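Local coordinates for protein chitinase A (Pteris ryukyuensis, PDB 4RL3) that probably hydrolyses the glycosidic bonds of chitin as a family 18 glycosidase, of which this chain is the catalytic domain, at residues A[3-8]-A[212-217]; A[194-199]-A[230-235]; A[243-248]-A[267-272]. All coordinates share one frame; numbering follows the deposited sequence.

Contact 1: residues A[3-8]-A[212-217]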
ATOM      1  N   VAL A   3       9.230   0.071  10.143  1.00  8.90           N
ATOM      2  CA  VAL A   3       8.643  -0.534   8.940  1.00  7.92           C
ATOM      3  C   VAL A   3       9.021   0.245   7.677  1.00  6.95           C
ATOM      4  O   VAL A   3       8.879   1.463   7.622  1.00  6.84           O
ATOM      5  CB  VAL A   3       7.114  -0.620   9.071  1.00  7.96           C
ATOM      6  CG1 VAL A   3       6.466  -1.120   7.781  1.00  8.16           C
ATOM      7  CG2 VAL A   3       6.753  -1.509  10.247  1.00  8.13           C
ATOM      8  N   PHE A   4       9.517  -0.465   6.673  1.00  5.95           N
ATOM      9  CA  PHE A   4       9.734   0.142   5.368  1.00  5.54           C
ATOM     10  C   PHE A   4       8.937  -0.664   4.357  1.00  5.22           C
ATOM     11  O   PHE A   4       9.021  -1.889   4.357  1.00  5.15           O
ATOM     12  CB  PHE A   4      11.212   0.146   4.970  1.00  5.43           C
ATOM     13  CG  PHE A   4      11.420   0.631   3.575  1.00  5.33           C
ATOM     14  CD1 PHE A   4      11.315   1.989   3.291  1.00  5.31           C
ATOM     15  CD2 PHE A   4      11.628  -0.258   2.527  1.00  5.36           C
ATOM     16  CE1 PHE A   4      11.456   2.453   2.003  1.00  5.34           C
ATOM     17  CE2 PHE A   4      11.759   0.203   1.239  1.00  5.40           C
ATOM     18  CZ  PHE A   4      11.671   1.557   0.976  1.00  5.42           C
ATOM     19  N   ARG A   5       8.173   0.016   3.506  1.00  4.98           N
ATOM     20  CA  ARG A   5       7.375  -0.670   2.476  1.00  4.83           C
ATOM     21  C   ARG A   5       7.600  -0.084   1.089  1.00  4.73           C
ATOM     22  O   ARG A   5       7.828   1.116   0.944  1.00  4.71           O
ATOM     23  CB  ARG A   5       5.882  -0.637   2.813  1.00  4.84           C
ATOM     24  CG  ARG A   5       5.585  -0.618   4.309  1.00  4.86           C
ATOM     25  CD  ARG A   5       4.105  -0.711   4.604  1.00  4.89           C
ATOM     26  NE  ARG A   5       3.600  -2.075   4.492  1.00  4.89           N
ATOM     27  CZ  ARG A   5       2.313  -2.397   4.363  1.00  4.98           C
ATOM     28  NH1 ARG A   5       1.387  -1.455   4.284  1.00  5.11           N
ATOM     29  NH2 ARG A   5       1.964  -3.676   4.269  1.00  5.19           N
ATOM     30  N   GLU A   6       7.549  -0.959   0.086  1.00  4.70           N
ATOM     31  CA  GLU A   6       7.839  -0.620  -1.304  1.00  4.81           C
ATOM     32  C   GLU A   6       6.749  -1.206  -2.201  1.00  4.66           C
ATOM     33  O   GLU A   6       6.649  -2.431  -2.341  1.00  4.63           O
ATOM     34  CB  GLU A   6       9.205  -1.206  -1.701  1.00  4.94           C
ATOM     35  CG  GLU A   6       9.694  -0.854  -3.105  1.00  5.05           C
ATOM     36  CD  GLU A   6      10.410   0.477  -3.190  1.00  5.20           C
ATOM     37  OE1 GLU A   6      10.448   1.224  -2.193  1.00  5.10           O
ATOM     38  OE2 GLU A   6      10.926   0.773  -4.287  1.00  5.34           O
ATOM     39  N   TYR A   7       5.941  -0.345  -2.819  1.00  4.53           N
ATOM     40  CA  TYR A   7       5.023  -0.807  -3.866  1.00  4.53           C
ATOM     41  C   TYR A   7       5.809  -1.252  -5.090  1.00  4.55           C
ATOM     42  O   TYR A   7       6.844  -0.653  -5.425  1.00  4.63           O
ATOM     43  CB  TYR A   7       4.018   0.280  -4.268  1.00  4.46           C
ATOM     44  CG  TYR A   7       2.916   0.536  -3.257  1.00  4.36           C
ATOM     45  CD1 TYR A   7       3.118   1.380  -2.159  1.00  4.35           C
ATOM     46  CD2 TYR A   7       1.669  -0.056  -3.397  1.00  4.36           C
ATOM     47  CE1 TYR A   7       2.115   1.620  -1.247  1.00  4.29           C
ATOM     48  CE2 TYR A   7       0.650   0.189  -2.484  1.00  4.25           C
ATOM     49  CZ  TYR A   7       0.881   1.022  -1.406  1.00  4.28           C
ATOM     50  OH  TYR A   7      -0.107   1.275  -0.477  1.00  4.22           O
ATOM     51  N   ILE A   8       5.334  -2.311  -5.749  1.00  4.63           N
ATOM     52  CA  ILE A   8       6.010  -2.838  -6.927  1.00  4.70           C
ATOM     53  C   ILE A   8       5.080  -3.620  -7.851  1.00  4.79           C
ATOM     54  O   ILE A   8       4.239  -4.391  -7.391  1.00  4.51           O
ATOM     55  CB  ILE A   8       7.200  -3.732  -6.501  1.00  4.75           C
ATOM     56  CG1 ILE A   8       7.983  -4.263  -7.716  1.00  4.81           C
ATOM     57  CG2 ILE A   8       6.748  -4.893  -5.618  1.00  4.78           C
ATOM     58  CD1 ILE A   8       9.340  -4.802  -7.355  1.00  4.86           C
ATOM     59  N   LYS A 212       0.329   4.295  13.767  1.00  5.22           N
ATOM     60  CA  LYS A 212       0.211   3.405  12.617  1.00  5.26           C
ATOM     61  C   LYS A 212       0.418   4.131  11.293  1.00  5.15           C
ATOM     62  O   LYS A 212       0.305   3.527  10.230  1.00  5.13           O
ATOM     63  CB  LYS A 212      -1.176   2.759  12.621  1.00  5.51           C
ATOM     64  CG  LYS A 212      -1.410   1.829  13.792  1.00  5.65           C
ATOM     65  CD  LYS A 212      -2.793   1.202  13.737  1.00  5.89           C
ATOM     66  CE  LYS A 212      -2.908   0.012  14.673  1.00  6.16           C
ATOM     67  NZ  LYS A 212      -4.315  -0.438  14.794  1.00  6.40           N
ATOM     68  N   VAL A 213       0.698   5.426  11.335  1.00  5.04           N
ATOM     69  CA  VAL A 213       0.680   6.229  10.118  1.00  5.04           C
ATOM     70  C   VAL A 213       2.100   6.390   9.563  1.00  5.02           C
ATOM     71  O   VAL A 213       2.943   7.047  10.159  1.00  4.97           O
ATOM     72  CB  VAL A 213       0.007   7.605  10.345  1.00  5.07           C
ATOM     73  CG1 VAL A 213      -0.066   8.376   9.036  1.00  5.14           C
ATOM     74  CG2 VAL A 213      -1.392   7.418  10.928  1.00  5.12           C
ATOM     75  N   LEU A 214       2.351   5.767   8.413  1.00  5.08           N
ATOM     76  CA  LEU A 214       3.666   5.834   7.769  1.00  5.20           C
ATOM     77  C   LEU A 214       3.832   7.109   6.954  1.00  5.06           C
ATOM     78  O   LEU A 214       2.888   7.580   6.336  1.00  5.07           O
ATOM     79  CB  LEU A 214       3.878   4.619   6.864  1.00  5.44           C
ATOM     80  CG  LEU A 214       3.694   3.257   7.533  1.00  5.73           C
ATOM     81  CD1 LEU A 214       3.833   2.173   6.489  1.00  5.99           C
ATOM     82  CD2 LEU A 214       4.671   3.057   8.673  1.00  5.90           C
ATOM     83  N   ALA A 215       5.042   7.669   6.966  1.00  4.81           N
ATOM     84  CA  ALA A 215       5.394   8.735   6.052  1.00  4.86           C
ATOM     85  C   ALA A 215       5.660   8.127   4.697  1.00  4.78           C
ATOM     86  O   ALA A 215       5.883   6.922   4.585  1.00  4.78           O
ATOM     87  CB  ALA A 215       6.626   9.474   6.545  1.00  4.88           C
ATOM     88  N   SER A 216       5.636   8.952   3.660  1.00  4.86           N
ATOM     89  CA  SER A 216       5.851   8.471   2.303  1.00  5.06           C
ATOM     90  C   SER A 216       6.279   9.553   1.328  1.00  5.33           C
ATOM     91  O   SER A 216       6.126  10.766   1.577  1.00  5.51           O
ATOM     92  CB  SER A 216       4.596   7.788   1.761  1.00  5.04           C
ATOM     93  OG  SER A 216       3.498   8.680   1.749  1.00  4.89           O
ATOM     94  N   PHE A 217       6.826   9.084   0.216  1.00  5.55           N
ATOM     95  CA  PHE A 217       7.116   9.912  -0.933  1.00  5.74           C
ATOM     96  C   PHE A 217       7.053   9.091  -2.212  1.00  6.01           C
ATOM     97  O   PHE A 217       7.027   7.864  -2.169  1.00  5.87           O
ATOM     98  CB  PHE A 217       8.466  10.651  -0.784  1.00  5.83           C
ATOM     99  CG  PHE A 217       9.664   9.756  -0.544  1.00  5.83           C
ATOM    100  CD1 PHE A 217      10.341   9.180  -1.605  1.00  5.88           C
ATOM    101  CD2 PHE A 217      10.131   9.526   0.742  1.00  5.89           C
ATOM    102  CE1 PHE A 217      11.454   8.376  -1.391  1.00  5.96           C
ATOM    103  CE2 PHE A 217      11.240   8.731   0.967  1.00  6.01           C
ATOM    104  CZ  PHE A 217      11.895   8.150  -0.113  1.00  5.95           C
TER

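Contact 2: residues A[194-199]-A[230-235]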
ATOM      1  N   SER A 194       9.427  21.524   6.881  0.50  8.52           N
ATOM      2  CA  SER A 194       8.573  22.012   7.964  0.50  8.37           C
ATOM      3  C   SER A 194       7.093  21.782   7.659  0.50  7.96           C
ATOM      4  O   SER A 194       6.336  21.309   8.504  0.50  7.75           O
ATOM      5  CB  SER A 194       8.810  23.507   8.184  0.50  8.47           C
ATOM      6  OG  SER A 194       7.963  24.015   9.200  0.50  8.84           O
ATOM      7  N   GLN A 195       6.690  22.128   6.444  1.00  7.70           N
ATOM      8  CA  GLN A 195       5.316  21.900   6.000  1.00  7.44           C
ATOM      9  C   GLN A 195       4.971  20.409   6.019  1.00  7.07           C
ATOM     10  O   GLN A 195       3.867  20.035   6.403  1.00  7.15           O
ATOM     11  CB  GLN A 195       5.085  22.440   4.601  1.00  7.57           C
ATOM     12  CG  GLN A 195       5.037  23.958   4.536  1.00  7.82           C
ATOM     13  CD  GLN A 195       4.883  24.455   3.120  1.00  8.18           C
ATOM     14  OE1 GLN A 195       5.622  24.049   2.212  1.00  8.69           O
ATOM     15  NE2 GLN A 195       3.913  25.330   2.908  1.00  8.18           N
ATOM     16  N   TYR A 196       5.914  19.567   5.605  1.00  6.81           N
ATOM     17  CA  TYR A 196       5.670  18.128   5.599  1.00  6.40           C
ATOM     18  C   TYR A 196       5.380  17.608   7.004  1.00  6.34           C
ATOM     19  O   TYR A 196       4.481  16.776   7.202  1.00  5.86           O
ATOM     20  CB  TYR A 196       6.852  17.373   5.001  1.00  6.23           C
ATOM     21  CG  TYR A 196       6.576  15.904   4.725  1.00  6.02           C
ATOM     22  CD1 TYR A 196       6.617  14.961   5.751  1.00  5.95           C
ATOM     23  CD2 TYR A 196       6.280  15.463   3.435  1.00  6.00           C
ATOM     24  CE1 TYR A 196       6.366  13.622   5.496  1.00  5.89           C
ATOM     25  CE2 TYR A 196       6.010  14.125   3.174  1.00  5.92           C
ATOM     26  CZ  TYR A 196       6.066  13.216   4.215  1.00  5.89           C
ATOM     27  OH  TYR A 196       5.830  11.884   3.982  1.00  5.78           O
ATOM     28  N   VAL A 197       6.159  18.063   7.976  1.00  6.32           N
ATOM     29  CA  VAL A 197       5.925  17.684   9.361  1.00  6.29           C
ATOM     30  C   VAL A 197       4.507  18.103   9.778  1.00  6.23           C
ATOM     31  O   VAL A 197       3.780  17.330  10.406  1.00  6.18           O
ATOM     32  CB  VAL A 197       6.991  18.270  10.311  1.00  6.45           C
ATOM     33  CG1 VAL A 197       6.617  18.035  11.754  1.00  6.50           C
ATOM     34  CG2 VAL A 197       8.353  17.653  10.016  1.00  6.49           C
ATOM     35  N   SER A 198       4.101  19.317   9.412  1.00  6.28           N
ATOM     36  CA  SER A 198       2.742  19.770   9.720  1.00  6.23           C
ATOM     37  C   SER A 198       1.673  18.904   9.032  1.00  5.96           C
ATOM     38  O   SER A 198       0.672  18.522   9.649  1.00  5.90           O
ATOM     39  CB  SER A 198       2.561  21.235   9.314  1.00  6.41           C
ATOM     40  OG  SER A 198       3.415  22.097  10.057  1.00  6.91           O
ATOM     41  N   LEU A 199       1.898  18.589   7.766  1.00  5.70           N
ATOM     42  CA  LEU A 199       0.953  17.777   6.996  1.00  5.60           C
ATOM     43  C   LEU A 199       0.849  16.369   7.576  1.00  5.52           C
ATOM     44  O   LEU A 199      -0.242  15.776   7.626  1.00  5.48           O
ATOM     45  CB  LEU A 199       1.383  17.698   5.530  1.00  5.66           C
ATOM     46  CG  LEU A 199       1.329  19.018   4.762  1.00  5.72           C
ATOM     47  CD1 LEU A 199       2.122  18.913   3.473  1.00  5.75           C
ATOM     48  CD2 LEU A 199      -0.103  19.423   4.486  1.00  5.81           C
ATOM     49  N   LEU A 230      12.763  13.094   3.430  1.00  8.31           N
ATOM     50  CA  LEU A 230      13.689  12.397   4.311  1.00  8.78           C
ATOM     51  C   LEU A 230      14.162  13.297   5.457  1.00  8.97           C
ATOM     52  O   LEU A 230      14.283  12.846   6.594  1.00  8.91           O
ATOM     53  CB  LEU A 230      14.857  11.786   3.520  1.00  8.83           C
ATOM     54  CG  LEU A 230      14.429  10.579   2.675  1.00  8.88           C
ATOM     55  CD1 LEU A 230      15.395  10.309   1.531  1.00  9.09           C
ATOM     56  CD2 LEU A 230      14.242   9.351   3.545  1.00  8.78           C
ATOM     57  N   SER A 231      14.365  14.580   5.163  1.00  9.40           N
ATOM     58  CA  SER A 231      14.681  15.555   6.206  1.00 10.16           C
ATOM     59  C   SER A 231      13.556  15.687   7.244  1.00  9.99           C
ATOM     60  O   SER A 231      13.805  15.649   8.450  1.00  9.79           O
ATOM     61  CB  SER A 231      15.007  16.908   5.580  1.00 10.67           C
ATOM     62  OG  SER A 231      16.215  16.845   4.852  1.00 12.25           O
ATOM     63  N   ALA A 232      12.322  15.793   6.773  1.00  9.81           N
ATOM     64  CA  ALA A 232      11.162  15.813   7.669  1.00  9.78           C
ATOM     65  C   ALA A 232      11.069  14.540   8.496  1.00  9.92           C
ATOM     66  O   ALA A 232      10.738  14.571   9.674  1.00 10.02           O
ATOM     67  CB  ALA A 232       9.881  16.000   6.871  1.00  9.53           C
ATOM     68  N   CYS A 233      11.356  13.404   7.867  1.00  9.84           N
ATOM     69  CA  CYS A 233      11.303  12.126   8.551  1.00 10.02           C
ATOM     70  C   CYS A 233      12.322  12.037   9.690  1.00 10.65           C
ATOM     71  O   CYS A 233      12.070  11.394  10.696  1.00 10.43           O
ATOM     72  CB  CYS A 233      11.507  10.979   7.565  1.00  9.89           C
ATOM     73  SG  CYS A 233      10.048  10.625   6.562  1.00  9.52           S
ATOM     74  N   GLN A 234      13.478  12.677   9.520  1.00 11.75           N
ATOM     75  CA  GLN A 234      14.477  12.722  10.595  1.00 13.14           C
ATOM     76  C   GLN A 234      13.926  13.454  11.833  1.00 12.85           C
ATOM     77  O   GLN A 234      14.176  13.035  12.971  1.00 12.13           O
ATOM     78  CB  GLN A 234      15.795  13.341  10.098  1.00 14.92           C
ATOM     79  CG  GLN A 234      16.919  13.387  11.135  1.00 16.61           C
ATOM     80  CD  GLN A 234      17.194  12.045  11.799  1.00 18.23           C
ATOM     81  OE1 GLN A 234      17.591  11.082  11.137  1.00 20.58           O
ATOM     82  NE2 GLN A 234      16.979  11.970  13.113  1.00 19.04           N
ATOM     83  N   GLN A 235      13.134  14.499  11.611  1.00 12.88           N
ATOM     84  CA  GLN A 235      12.504  15.228  12.718  1.00 13.38           C
ATOM     85  C   GLN A 235      11.477  14.361  13.435  1.00 12.71           C
ATOM     86  O   GLN A 235      11.459  14.291  14.655  1.00 12.58           O
ATOM     87  CB  GLN A 235      11.817  16.489  12.219  1.00 14.30           C
ATOM     88  CG  GLN A 235      12.757  17.535  11.656  1.00 15.42           C
ATOM     89  CD  GLN A 235      12.005  18.749  11.153  1.00 17.11           C
ATOM     90  OE1 GLN A 235      10.995  19.160  11.740  1.00 17.93           O
ATOM     91  NE2 GLN A 235      12.482  19.326  10.056  1.00 17.92           N
TER

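Contact 3: residues A[243-248]-A[267-272]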
ATOM      1  N   PRO A 243       6.643   5.689  12.751  1.00  7.77           N
ATOM      2  CA  PRO A 243       6.599   4.222  12.752  1.00  7.36           C
ATOM      3  C   PRO A 243       7.263   3.585  11.535  1.00  6.73           C
ATOM      4  O   PRO A 243       7.606   2.396  11.565  1.00  6.83           O
ATOM      5  CB  PRO A 243       5.102   3.905  12.755  1.00  7.50           C
ATOM      6  CG  PRO A 243       4.452   5.129  12.215  1.00  7.69           C
ATOM      7  CD  PRO A 243       5.303   6.295  12.610  1.00  7.79           C
ATOM      8  N   GLY A 244       7.423   4.360  10.469  1.00  6.01           N
ATOM      9  CA  GLY A 244       7.976   3.823   9.241  1.00  5.63           C
ATOM     10  C   GLY A 244       7.764   4.735   8.057  1.00  5.19           C
ATOM     11  O   GLY A 244       7.202   5.833   8.188  1.00  5.05           O
ATOM     12  N   ILE A 245       8.221   4.260   6.905  1.00  4.93           N
ATOM     13  CA  ILE A 245       8.178   4.995   5.650  1.00  4.74           C
ATOM     14  C   ILE A 245       7.797   4.025   4.539  1.00  4.68           C
ATOM     15  O   ILE A 245       8.249   2.881   4.541  1.00  4.56           O
ATOM     16  CB  ILE A 245       9.568   5.597   5.302  1.00  4.83           C
ATOM     17  CG1 ILE A 245      10.012   6.598   6.371  1.00  4.81           C
ATOM     18  CG2 ILE A 245       9.552   6.271   3.942  1.00  4.86           C
ATOM     19  CD1 ILE A 245      11.447   7.038   6.237  1.00  4.86           C
ATOM     20  N   PHE A 246       6.982   4.473   3.584  1.00  4.54           N
ATOM     21  CA  PHE A 246       6.823   3.716   2.337  1.00  4.54           C
ATOM     22  C   PHE A 246       7.065   4.577   1.101  1.00  4.61           C
ATOM     23  O   PHE A 246       6.947   5.801   1.145  1.00  4.52           O
ATOM     24  CB  PHE A 246       5.468   2.994   2.255  1.00  4.54           C
ATOM     25  CG  PHE A 246       4.297   3.889   1.934  1.00  4.48           C
ATOM     26  CD1 PHE A 246       3.629   4.570   2.931  1.00  4.48           C
ATOM     27  CD2 PHE A 246       3.858   4.032   0.621  1.00  4.48           C
ATOM     28  CE1 PHE A 246       2.544   5.383   2.634  1.00  4.49           C
ATOM     29  CE2 PHE A 246       2.784   4.851   0.316  1.00  4.52           C
ATOM     30  CZ  PHE A 246       2.124   5.530   1.320  1.00  4.49           C
ATOM     31  N   ILE A 247       7.389   3.901   0.000  1.00  4.68           N
ATOM     32  CA  ILE A 247       7.683   4.536  -1.281  1.00  4.83           C
ATOM     33  C   ILE A 247       6.791   3.973  -2.367  1.00  4.94           C
ATOM     34  O   ILE A 247       6.591   2.761  -2.458  1.00  4.94           O
ATOM     35  CB  ILE A 247       9.166   4.344  -1.670  1.00  4.93           C
ATOM     36  CG1 ILE A 247      10.050   5.146  -0.707  1.00  5.00           C
ATOM     37  CG2 ILE A 247       9.425   4.740  -3.127  1.00  5.00           C
ATOM     38  CD1 ILE A 247      11.534   4.861  -0.865  1.00  4.98           C
ATOM     39  N   PHE A 248       6.217   4.878  -3.148  1.00  5.07           N
ATOM     40  CA  PHE A 248       5.562   4.540  -4.399  1.00  5.29           C
ATOM     41  C   PHE A 248       6.473   5.077  -5.506  1.00  5.20           C
ATOM     42  O   PHE A 248       6.513   6.290  -5.727  1.00  5.16           O
ATOM     43  CB  PHE A 248       4.180   5.199  -4.432  1.00  5.56           C
ATOM     44  CG  PHE A 248       3.284   4.638  -5.485  1.00  6.00           C
ATOM     45  CD1 PHE A 248       2.537   3.496  -5.228  1.00  6.14           C
ATOM     46  CD2 PHE A 248       3.200   5.221  -6.727  1.00  6.36           C
ATOM     47  CE1 PHE A 248       1.717   2.955  -6.183  1.00  6.33           C
ATOM     48  CE2 PHE A 248       2.376   4.684  -7.700  1.00  6.44           C
ATOM     49  CZ  PHE A 248       1.641   3.544  -7.428  1.00  6.35           C
ATOM     50  N   GLN A 267      15.672   3.536   4.498  1.00  6.05           N
ATOM     51  CA  GLN A 267      15.932   2.423   5.396  1.00  6.15           C
ATOM     52  C   GLN A 267      17.080   2.726   6.348  1.00  6.41           C
ATOM     53  O   GLN A 267      17.040   2.334   7.517  1.00  6.52           O
ATOM     54  CB  GLN A 267      16.200   1.141   4.606  1.00  6.07           C
ATOM     55  CG  GLN A 267      14.982   0.677   3.831  1.00  6.01           C
ATOM     56  CD  GLN A 267      15.291  -0.466   2.910  1.00  5.91           C
ATOM     57  OE1 GLN A 267      15.383  -1.609   3.355  1.00  5.77           O
ATOM     58  NE2 GLN A 267      15.441  -0.175   1.618  1.00  5.85           N
ATOM     59  N   THR A 268      18.102   3.419   5.849  1.00  6.78           N
ATOM     60  CA  THR A 268      19.208   3.838   6.697  1.00  7.04           C
ATOM     61  C   THR A 268      18.701   4.783   7.786  1.00  7.42           C
ATOM     62  O   THR A 268      19.082   4.640   8.957  1.00  7.40           O
ATOM     63  CB  THR A 268      20.331   4.449   5.845  1.00  7.18           C
ATOM     64  OG1 THR A 268      20.960   3.383   5.133  1.00  7.02           O
ATOM     65  CG2 THR A 268      21.385   5.178   6.685  1.00  7.26           C
ATOM     66  N   LEU A 269      17.804   5.694   7.420  1.00  7.59           N
ATOM     67  CA  LEU A 269      17.238   6.622   8.412  1.00  8.11           C
ATOM     68  C   LEU A 269      16.503   5.850   9.507  1.00  8.26           C
ATOM     69  O   LEU A 269      16.638   6.157  10.691  1.00  8.51           O
ATOM     70  CB  LEU A 269      16.304   7.629   7.736  1.00  8.28           C
ATOM     71  CG  LEU A 269      15.608   8.682   8.611  1.00  8.70           C
ATOM     72  CD1 LEU A 269      15.174   9.825   7.725  1.00  8.88           C
ATOM     73  CD2 LEU A 269      14.410   8.142   9.379  1.00  8.90           C
ATOM     74  N   LEU A 270      15.724   4.849   9.110  1.00  8.56           N
ATOM     75  CA  LEU A 270      14.928   4.090  10.071  1.00  9.00           C
ATOM     76  C   LEU A 270      15.780   3.254  11.023  1.00 10.01           C
ATOM     77  O   LEU A 270      15.361   2.999  12.149  1.00 10.54           O
ATOM     78  CB  LEU A 270      13.908   3.205   9.353  1.00  8.86           C
ATOM     79  CG  LEU A 270      12.788   3.977   8.651  1.00  8.69           C
ATOM     80  CD1 LEU A 270      12.025   3.036   7.738  1.00  8.62           C
ATOM     81  CD2 LEU A 270      11.855   4.664   9.637  1.00  8.72           C
ATOM     82  N   THR A 271      16.967   2.843  10.584  1.00 11.15           N
ATOM     83  CA  THR A 271      17.819   1.960  11.380  1.00 12.31           C
ATOM     84  C   THR A 271      18.945   2.666  12.131  1.00 13.97           C
ATOM     85  O   THR A 271      19.622   2.035  12.942  1.00 14.83           O
ATOM     86  CB  THR A 271      18.418   0.832  10.506  1.00 12.09           C
ATOM     87  OG1 THR A 271      19.139   1.384   9.397  1.00 12.21           O
ATOM     88  CG2 THR A 271      17.321  -0.055   9.984  1.00 12.26           C
ATOM     89  N   SER A 272      19.135   3.963  11.897  1.00 15.51           N
ATOM     90  CA  SER A 272      20.296   4.668  12.447  1.00 17.70           C
ATOM     91  C   SER A 272      20.029   5.209  13.852  1.00 18.82           C
ATOM     92  O   SER A 272      18.913   5.148  14.371  1.00 19.23           O
ATOM     93  CB  SER A 272      20.703   5.818  11.534  1.00 18.29           C
ATOM     94  OG  SER A 272      19.758   6.864  11.626  1.00 19.20           O
ATOM     95  OXT SER A 272      20.945   5.732  14.498  1.00 21.10           O
TER

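Contact 1: residues A[3-8]-A[212-217]
Val3 and Leu214 bring the two backbones nearest each other, with their CA atoms 8.2 Å apart and no hydrogen bond joining 3-8 to 212-217, so the contact belongs to side chains alone. Leu214 supplies one methyl, CD1, to both of its partners. Its CG stands beside the backbone N (chi1 -55°) and CD1 continues the chain anti to CA, which carries that methyl to the far end of the side chain. There it presses on the aliphatic part of Arg5, with Leu214 CD1 3.5 Å from Arg5 CD and 4.0 Å from Arg5 CG, the two side chains crossing at about a right angle. Val3 makes a looser apolar contact, its CG1 lying 4.4 Å from Leu214 CD1. At its CG-CD bond the arginine bends (chi3 79°), separating its aliphatic shaft from its polar head. The buried guanidinium is gripped elsewhere: NE bonds His29 ND1, while NH1 reaches Asn181 OD1 and Ser155 OG. Pairing of this kind is characteristic of a TIM barrel interior, where inward-pointing residues meet across an intervening strand. Here that strand is 244-248, parallel to both 3-8 and 215-218 and hydrogen-bonded between them, with helices 226-238 and 261-271 packed outside.

Contact 2: residues A[194-199]-A[230-235]
Ala232 sits where helices 194-199 and 230-235 come together, its CA 5.8 Å from that of Val197; the axes approach to 8.7 Å and cross at -58°. The small CB fits against two successive residues of the partner helix. It meets Tyr196 obliquely, at 3.6 Å from Tyr196 CD1 and 3.8 Å from Tyr196 CB, and touches Val197 CG2 at 3.9 Å. With Tyr196 CG anti to the backbone N (chi1 -169°), the ring drops past Ala232 toward the barrel, where its buried hydroxyl bonds Ser216 O. One residue on, Cys233 stands beside the interface and packs on Ala215 of strand 215-218. A turn after Ala232, Gln235 closes the solvent-facing margin. Its extended chain crosses Val197 at about a right angle and sets the amide oxygen OE1 3.5 Å from Val197 CG2, a van der Waals touch rather than a polar bond. The same valine methyl thus serves both ends of the turn, alanine inside and glutamine outside. Helices 193-206 and 226-238 follow each other in the chain with strand 215-218 between them, and their side-by-side packing is that of consecutive helices in the outer layer of a TIM barrel.

Contact 3: residues A[243-248]-A[267-272]
Leu270 lies over the strand at Gly244 and Ile245, and its branched end spreads over both residues. CD2 rests on the bare backbone, 4.0 Å from Gly244 CA; CD1 lies 4.1 Å from Ile245 N; and CG stands 4.1 Å from Ile245 CD1. The side chain therefore covers main chain as well as a methyl. Ile245 reaches out to meet it: CG1 stands beside the backbone N (chi1 -62°) and CD1 extends anti to CA, placing that methyl against Leu270 and, at 4.5 Å, at the limit of contact with Leu269 CD2. A serine in place of Leu270 would probably take the nearest apolar cover from Ile245 CD1 and uncover the Gly244 backbone, opening a gap between strand and helix. Behind this first shell, the final helical turn is tied by Thr271 OG1, which gives a hydrogen bond of 3.0 Å to Gln267 O, the donor tilted 25° from the carbonyl plane. Gln267 in turn pins the helix to the 21-23 region, its amide bonding Pro21 O and Asn23 N. Strand 244-248 and the helix run almost exactly antiparallel (174°), with axes 9.0 Å apart, as in the closing beta-alpha unit of a TIM barrel. Strands 3-8 and 215-218 flank the strand, and helix 226-238 packs against Leu269 and Ile245 through Cys233.

The three contacts sample successive layers of one sector of a TIM barrel. Contact 1 lies inside, about 7 Å from the chain's centre; contact 3, its centre about 7 Å from that of contact 1, joins the sheet to the helix outside; contact 2, its centre about 15 Å from that of contact 1 and 13 Å from that of contact 3, lies in the helical layer. Along the chain contacts 1 and 2 interleave, and contact 3 follows both. Strand 244-248 bonds to strands 3-8 and 215-218, so the last strand meets the first and the barrel closes. Cys233 of contact 2 touches residues of both other contacts. The sheet closes the ring here while the helices pack round it, in the scaffold that carries the catalytic site.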